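Probable 2-hydroxyhepta-2,4-diene-1,7-dioate isomerase (Thermus thermophilus, PDB 2DFU) probably acts as a metal-dependent isomerase or hydrolase of the fumarylacetoacetate hydrolase family, with 2-hydroxyhepta-2,4-diene-1,7-dioate as its presumed substrate. Local coordinates at residues E100-E114 / V159-G171. Numbering follows the deposited sequence.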
loop_
_atom_site.group_PDB
_atom_site.type_symbol
_atom_site.label_atom_id
_atom_site.label_comp_id
_atom_site.label_asym_id
_atom_site.label_seq_id
_atom_site.Cartn_x
_atom_site.Cartn_y
_atom_site.Cartn_z
ATOM N N GLU A 100 14.578 -15.177 -4.069
ATOM C CA GLU A 100 13.536 -15.587 -3.142
ATOM C C GLU A 100 12.432 -16.224 -3.968
ATOM O O GLU A 100 11.867 -15.591 -4.858
ATOM C CB GLU A 100 13.000 -14.381 -2.372
ATOM C CG GLU A 100 11.807 -14.696 -1.484
ATOM C CD GLU A 100 11.515 -13.588 -0.483
ATOM O OE1 GLU A 100 11.816 -12.412 -0.789
ATOM O OE2 GLU A 100 10.979 -13.896 0.607
ATOM N N PRO A 101 12.110 -17.495 -3.685
ATOM C CA PRO A 101 11.061 -18.176 -4.446
ATOM C C PRO A 101 9.679 -17.574 -4.235
ATOM O O PRO A 101 9.353 -17.105 -3.145
ATOM C CB PRO A 101 11.122 -19.617 -3.926
ATOM C CG PRO A 101 12.525 -19.752 -3.386
ATOM C CD PRO A 101 12.732 -18.414 -2.715
ATOM N N VAL A 102 8.885 -17.572 -5.296
ATOM C CA VAL A 102 7.512 -17.100 -5.223
ATOM C C VAL A 102 6.720 -18.401 -5.076
ATOM O O VAL A 102 6.678 -19.218 -5.994
ATOM C CB VAL A 102 7.066 -16.405 -6.527
ATOM C CG1 VAL A 102 5.589 -16.043 -6.439
ATOM C CG2 VAL A 102 7.907 -15.165 -6.775
ATOM N N PRO A 103 6.110 -18.626 -3.905
ATOM C CA PRO A 103 5.341 -19.857 -3.716
ATOM C C PRO A 103 4.130 -19.910 -4.643
ATOM O O PRO A 103 3.428 -18.918 -4.789
ATOM C CB PRO A 103 4.911 -19.776 -2.250
ATOM C CG PRO A 103 5.966 -18.921 -1.619
ATOM C CD PRO A 103 6.177 -17.851 -2.656
ATOM N N TYR A 104 3.895 -21.050 -5.288
ATOM C CA TYR A 104 2.716 -21.163 -6.137
ATOM C C TYR A 104 1.601 -21.322 -5.099
ATOM O O TYR A 104 1.516 -22.349 -4.428
ATOM C CB TYR A 104 2.799 -22.394 -7.039
ATOM C CG TYR A 104 1.779 -22.353 -8.149
ATOM C CD1 TYR A 104 0.417 -22.325 -7.865
ATOM C CD2 TYR A 104 2.177 -22.280 -9.485
ATOM C CE1 TYR A 104 -0.527 -22.218 -8.877
ATOM C CE2 TYR A 104 1.242 -22.172 -10.508
ATOM C CZ TYR A 104 -0.108 -22.140 -10.196
ATOM O OH TYR A 104 -1.038 -22.002 -11.196
ATOM N N PRO A 105 0.741 -20.303 -4.954
ATOM C CA PRO A 105 -0.365 -20.286 -3.993
ATOM C C PRO A 105 -1.391 -21.403 -4.061
ATOM O O PRO A 105 -1.626 -22.002 -5.108
ATOM C CB PRO A 105 -1.007 -18.919 -4.224
ATOM C CG PRO A 105 0.092 -18.111 -4.826
ATOM C CD PRO A 105 0.709 -19.087 -5.776
ATOM N N PHE A 106 -2.013 -21.657 -2.916
ATOM C CA PHE A 106 -3.034 -22.678 -2.807
ATOM C C PHE A 106 -4.344 -22.182 -3.392
ATOM O O PHE A 106 -5.102 -22.964 -3.958
ATOM C CB PHE A 106 -3.250 -23.052 -1.338
ATOM C CG PHE A 106 -4.420 -23.970 -1.116
ATOM C CD1 PHE A 106 -4.428 -25.256 -1.653
ATOM C CD2 PHE A 106 -5.531 -23.538 -0.394
ATOM C CE1 PHE A 106 -5.527 -26.098 -1.476
ATOM C CE2 PHE A 106 -6.635 -24.374 -0.211
ATOM C CZ PHE A 106 -6.633 -25.654 -0.754
ATOM N N PHE A 107 -4.596 -20.877 -3.268
ATOM C CA PHE A 107 -5.843 -20.271 -3.744
ATOM C C PHE A 107 -6.004 -20.081 -5.251
ATOM O O PHE A 107 -7.061 -19.646 -5.715
ATOM C CB PHE A 107 -6.071 -18.924 -3.037
ATOM C CG PHE A 107 -5.076 -17.849 -3.415
ATOM C CD1 PHE A 107 -5.207 -17.144 -4.612
ATOM C CD2 PHE A 107 -4.005 -17.545 -2.574
ATOM C CE1 PHE A 107 -4.285 -16.151 -4.969
ATOM C CE2 PHE A 107 -3.082 -16.557 -2.921
ATOM C CZ PHE A 107 -3.223 -15.859 -4.122
ATOM N N THR A 108 -4.975 -20.403 -6.021
ATOM C CA THR A 108 -5.067 -20.228 -7.464
ATOM C C THR A 108 -4.534 -21.420 -8.238
ATOM O O THR A 108 -3.817 -22.262 -7.705
ATOM C CB THR A 108 -4.285 -18.973 -7.928
ATOM O OG1 THR A 108 -4.525 -18.736 -9.323
ATOM C CG2 THR A 108 -2.787 -19.169 -7.714
ATOM N N GLU A 109 -4.904 -21.480 -9.507
ATOM C CA GLU A 109 -4.436 -22.529 -10.393
ATOM C C GLU A 109 -4.182 -21.865 -11.734
ATOM O O GLU A 109 -4.097 -22.523 -12.770
ATOM C CB GLU A 109 -5.487 -23.636 -10.512
ATOM C CG GLU A 109 -5.699 -24.375 -9.199
ATOM C CD GLU A 109 -6.602 -25.581 -9.337
ATOM O OE1 GLU A 109 -7.798 -25.397 -9.660
ATOM O OE2 GLU A 109 -6.117 -26.717 -9.122
ATOM N N GLU A 110 -4.047 -20.541 -11.692
ATOM C CA GLU A 110 -3.822 -19.751 -12.895
ATOM C C GLU A 110 -2.802 -18.641 -12.636
ATOM O O GLU A 110 -3.104 -17.455 -12.783
ATOM C CB GLU A 110 -5.150 -19.146 -13.353
ATOM C CG GLU A 110 -5.260 -18.960 -14.849
ATOM C CD GLU A 110 -5.170 -20.274 -15.597
ATOM O OE1 GLU A 110 -6.050 -21.140 -15.388
ATOM O OE2 GLU A 110 -4.217 -20.443 -16.390
ATOM N N LEU A 111 -1.594 -19.032 -12.244
ATOM C CA LEU A 111 -0.529 -18.074 -11.962
ATOM C C LEU A 111 0.185 -17.699 -13.258
ATOM O O LEU A 111 0.654 -18.576 -13.987
ATOM C CB LEU A 111 0.481 -18.679 -10.982
ATOM C CG LEU A 111 1.345 -17.669 -10.228
ATOM C CD1 LEU A 111 0.472 -16.898 -9.232
ATOM C CD2 LEU A 111 2.465 -18.389 -9.500
ATOM N N HIS A 112 0.271 -16.400 -13.535
ATOM C CA HIS A 112 0.915 -15.904 -14.749
ATOM C C HIS A 112 2.031 -14.899 -14.481
ATOM O O HIS A 112 2.025 -14.203 -13.461
ATOM C CB HIS A 112 -0.119 -15.248 -15.663
ATOM C CG HIS A 112 -1.042 -16.217 -16.335
ATOM N ND1 HIS A 112 -1.932 -17.006 -15.639
ATOM C CD2 HIS A 112 -1.223 -16.511 -17.645
ATOM C CE1 HIS A 112 -2.624 -17.743 -16.492
ATOM N NE2 HIS A 112 -2.213 -17.460 -17.716
ATOM N N TYR A 113 2.981 -14.827 -15.414
ATOM C CA TYR A 113 4.113 -13.904 -15.319
ATOM C C TYR A 113 3.946 -12.704 -16.251
ATOM O O TYR A 113 3.360 -12.814 -17.327
ATOM C CB TYR A 113 5.422 -14.624 -15.658
ATOM C CG TYR A 113 5.408 -15.350 -16.991
ATOM C CD1 TYR A 113 5.627 -14.671 -18.191
ATOM C CD2 TYR A 113 5.149 -16.722 -17.049
ATOM C CE1 TYR A 113 5.583 -15.345 -19.424
ATOM C CE2 TYR A 113 5.101 -17.402 -18.262
ATOM C CZ TYR A 113 5.316 -16.713 -19.446
ATOM O OH TYR A 113 5.239 -17.404 -20.635
ATOM N N GLU A 114 4.474 -11.565 -15.823
ATOM C CA GLU A 114 4.418 -10.329 -16.590
ATOM C C GLU A 114 5.681 -9.516 -16.279
ATOM O O GLU A 114 5.777 -8.912 -15.208
ATOM C CB GLU A 114 3.162 -9.527 -16.201
ATOM C CG GLU A 114 1.839 -10.171 -16.621
ATOM C CD GLU A 114 0.601 -9.450 -16.071
ATOM O OE1 GLU A 114 0.706 -8.269 -15.676
ATOM O OE2 GLU A 114 -0.490 -10.063 -16.050
ATOM N N VAL A 159 -6.899 -7.786 -5.085
ATOM C CA VAL A 159 -6.023 -7.888 -3.931
ATOM C C VAL A 159 -5.229 -9.194 -3.884
ATOM O O VAL A 159 -3.995 -9.161 -3.879
ATOM C CB VAL A 159 -6.790 -7.693 -2.616
ATOM C CG1 VAL A 159 -5.828 -7.770 -1.442
ATOM C CG2 VAL A 159 -7.476 -6.336 -2.626
ATOM N N ARG A 160 -5.883 -10.350 -3.852
ATOM C CA ARG A 160 -5.046 -11.540 -3.826
ATOM C C ARG A 160 -4.556 -11.913 -5.217
ATOM O O ARG A 160 -3.640 -12.716 -5.361
ATOM C CB ARG A 160 -5.735 -12.728 -3.138
ATOM C CG ARG A 160 -7.036 -13.170 -3.698
ATOM C CD ARG A 160 -7.581 -14.323 -2.866
ATOM N NE ARG A 160 -8.906 -14.695 -3.334
ATOM C CZ ARG A 160 -9.508 -15.846 -3.065
ATOM N NH1 ARG A 160 -8.908 -16.764 -2.318
ATOM N NH2 ARG A 160 -10.714 -16.080 -3.560
ATOM N N ALA A 161 -5.139 -11.301 -6.242
ATOM C CA ALA A 161 -4.712 -11.582 -7.606
ATOM C C ALA A 161 -3.349 -10.955 -7.893
ATOM O O ALA A 161 -2.537 -11.524 -8.619
ATOM C CB ALA A 161 -5.734 -11.044 -8.602
ATOM N N LYS A 162 -3.103 -9.792 -7.300
ATOM C CA LYS A 162 -1.868 -9.050 -7.529
ATOM C C LYS A 162 -1.020 -8.755 -6.292
ATOM O O LYS A 162 0.182 -8.505 -6.406
ATOM C CB LYS A 162 -2.206 -7.707 -8.188
ATOM C CG LYS A 162 -2.829 -7.783 -9.579
ATOM C CD LYS A 162 -1.758 -8.030 -10.640
ATOM C CE LYS A 162 -2.305 -7.805 -12.048
ATOM N NZ LYS A 162 -1.285 -8.106 -13.096
ATOM N N SER A 163 -1.634 -8.781 -5.115
ATOM C CA SER A 163 -0.909 -8.427 -3.908
ATOM C C SER A 163 -0.643 -9.522 -2.875
ATOM O O SER A 163 -0.434 -9.225 -1.694
ATOM C CB SER A 163 -1.614 -7.247 -3.241
ATOM O OG SER A 163 -0.762 -6.614 -2.303
ATOM N N ALA A 164 -0.649 -10.778 -3.307
ATOM C CA ALA A 164 -0.358 -11.884 -2.401
ATOM C C ALA A 164 1.131 -11.799 -2.068
ATOM O O ALA A 164 1.893 -11.182 -2.810
ATOM C CB ALA A 164 -0.669 -13.226 -3.083
ATOM N N ASP A 165 1.550 -12.403 -0.961
ATOM C CA ASP A 165 2.961 -12.376 -0.582
ATOM C C ASP A 165 3.868 -12.827 -1.734
ATOM O O ASP A 165 3.557 -13.784 -2.434
ATOM C CB ASP A 165 3.214 -13.278 0.636
ATOM C CG ASP A 165 2.625 -12.712 1.923
ATOM O OD1 ASP A 165 2.297 -11.507 1.965
ATOM O OD2 ASP A 165 2.507 -13.473 2.902
ATOM N N LYS A 166 4.983 -12.125 -1.910
ATOM C CA LYS A 166 5.971 -12.414 -2.952
ATOM C C LYS A 166 5.482 -12.256 -4.394
ATOM O O LYS A 166 6.124 -12.755 -5.319
ATOM C CB LYS A 166 6.548 -13.830 -2.785
ATOM C CG LYS A 166 6.873 -14.248 -1.355
ATOM C CD LYS A 166 7.748 -13.242 -0.606
ATOM C CE LYS A 166 7.979 -13.726 0.828
ATOM N NZ LYS A 166 8.794 -12.795 1.640
ATOM N N PHE A 167 4.356 -11.580 -4.607
ATOM C CA PHE A 167 3.875 -11.392 -5.975
ATOM C C PHE A 167 4.596 -10.269 -6.709
ATOM O O PHE A 167 4.141 -9.806 -7.758
ATOM C CB PHE A 167 2.368 -11.141 -5.992
ATOM C CG PHE A 167 1.545 -12.401 -6.097
ATOM C CD1 PHE A 167 2.048 -13.623 -5.650
ATOM C CD2 PHE A 167 0.258 -12.358 -6.629
ATOM C CE1 PHE A 167 1.282 -14.787 -5.731
ATOM C CE2 PHE A 167 -0.520 -13.516 -6.715
ATOM C CZ PHE A 167 -0.005 -14.733 -6.264
ATOM N N LEU A 168 5.725 -9.825 -6.168
ATOM C CA LEU A 168 6.474 -8.768 -6.829
ATOM C C LEU A 168 7.991 -8.860 -6.709
ATOM O O LEU A 168 8.611 -8.126 -5.932
ATOM C CB LEU A 168 6.014 -7.382 -6.349
ATOM C CG LEU A 168 6.665 -6.208 -7.105
ATOM C CD1 LEU A 168 6.293 -6.269 -8.589
ATOM C CD2 LEU A 168 6.222 -4.884 -6.500
ATOM N N PRO A 169 8.609 -9.796 -7.444
ATOM C CA PRO A 169 10.071 -9.898 -7.374
ATOM C C PRO A 169 10.540 -8.544 -7.923
ATOM O O PRO A 169 9.975 -8.052 -8.903
ATOM C CB PRO A 169 10.379 -11.045 -8.337
ATOM C CG PRO A 169 9.184 -11.939 -8.188
ATOM C CD PRO A 169 8.031 -10.942 -8.175
ATOM N N LEU A 170 11.547 -7.932 -7.307
ATOM C CA LEU A 170 11.996 -6.623 -7.775
ATOM C C LEU A 170 13.504 -6.460 -7.651
ATOM O O LEU A 170 14.071 -6.698 -6.586
ATOM C CB LEU A 170 11.294 -5.518 -6.973
ATOM C CG LEU A 170 11.458 -4.073 -7.455
ATOM C CD1 LEU A 170 10.460 -3.798 -8.571
ATOM C CD2 LEU A 170 11.218 -3.117 -6.302
ATOM N N GLY A 171 14.144 -6.038 -8.740
ATOM C CA GLY A 171 15.588 -5.857 -8.724
ATOM C C GLY A 171 16.209 -5.986 -10.107
ATOM O O GLY A 171 15.523 -5.798 -11.109
HETATM O O HOH W 1 10.820 -10.221 0.643
HETATM O O HOH W 2 -3.287 -8.405 -15.406
#
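Lys166 NZ donates to Glu100 OE2 over 2.7 Å in a salt bridge, 40° out of the carboxylate plane, and the two side chains cross at about a right angle. CG of the lysine, set beside the backbone N by chi1 (-42°), lies 3.9 Å from Pro103 CD; the chain then bends at chi2 on its way to Glu100. With an alanine at this position, Glu100 OE2 would probably lose its charged mate and Pro103 CD its contact with CG. Glu100 OE1 is bonded to Arg88 N. A second bridge, Lys162 NZ to Glu114 OE1, is longer at 3.3 Å; this ammonium also serves Asp145 and Thr147, and a water accepts from it and donates weakly to Glu114 OE2.

Apolar packing gathers round Phe107 and Phe167. The Phe167 ring edge receives Pro105 CG in plane, 3.6 Å from CE1, while Leu111 CD1 approaches CZ obliquely at 3.7 Å and Ala164 CB lies over the centre of one face. Pro105 CB and Arg160 CD lie over opposite faces of the Phe107 ring, each offset toward the rim. The Arg160 guanidinium, inclined by 28° to that ring, pairs with Asp155 and with Glu75 of the second subunit. Val102 CG2 meets Pro169 CG at 3.7 Å.

Within the FAA hydrolase C-terminal domain, beside the subunit interface, edge strand 102-104 and the following loop thus pack against the end of helix 159-162 and the type II turn Ala164-Phe167 leading into strand 168-175.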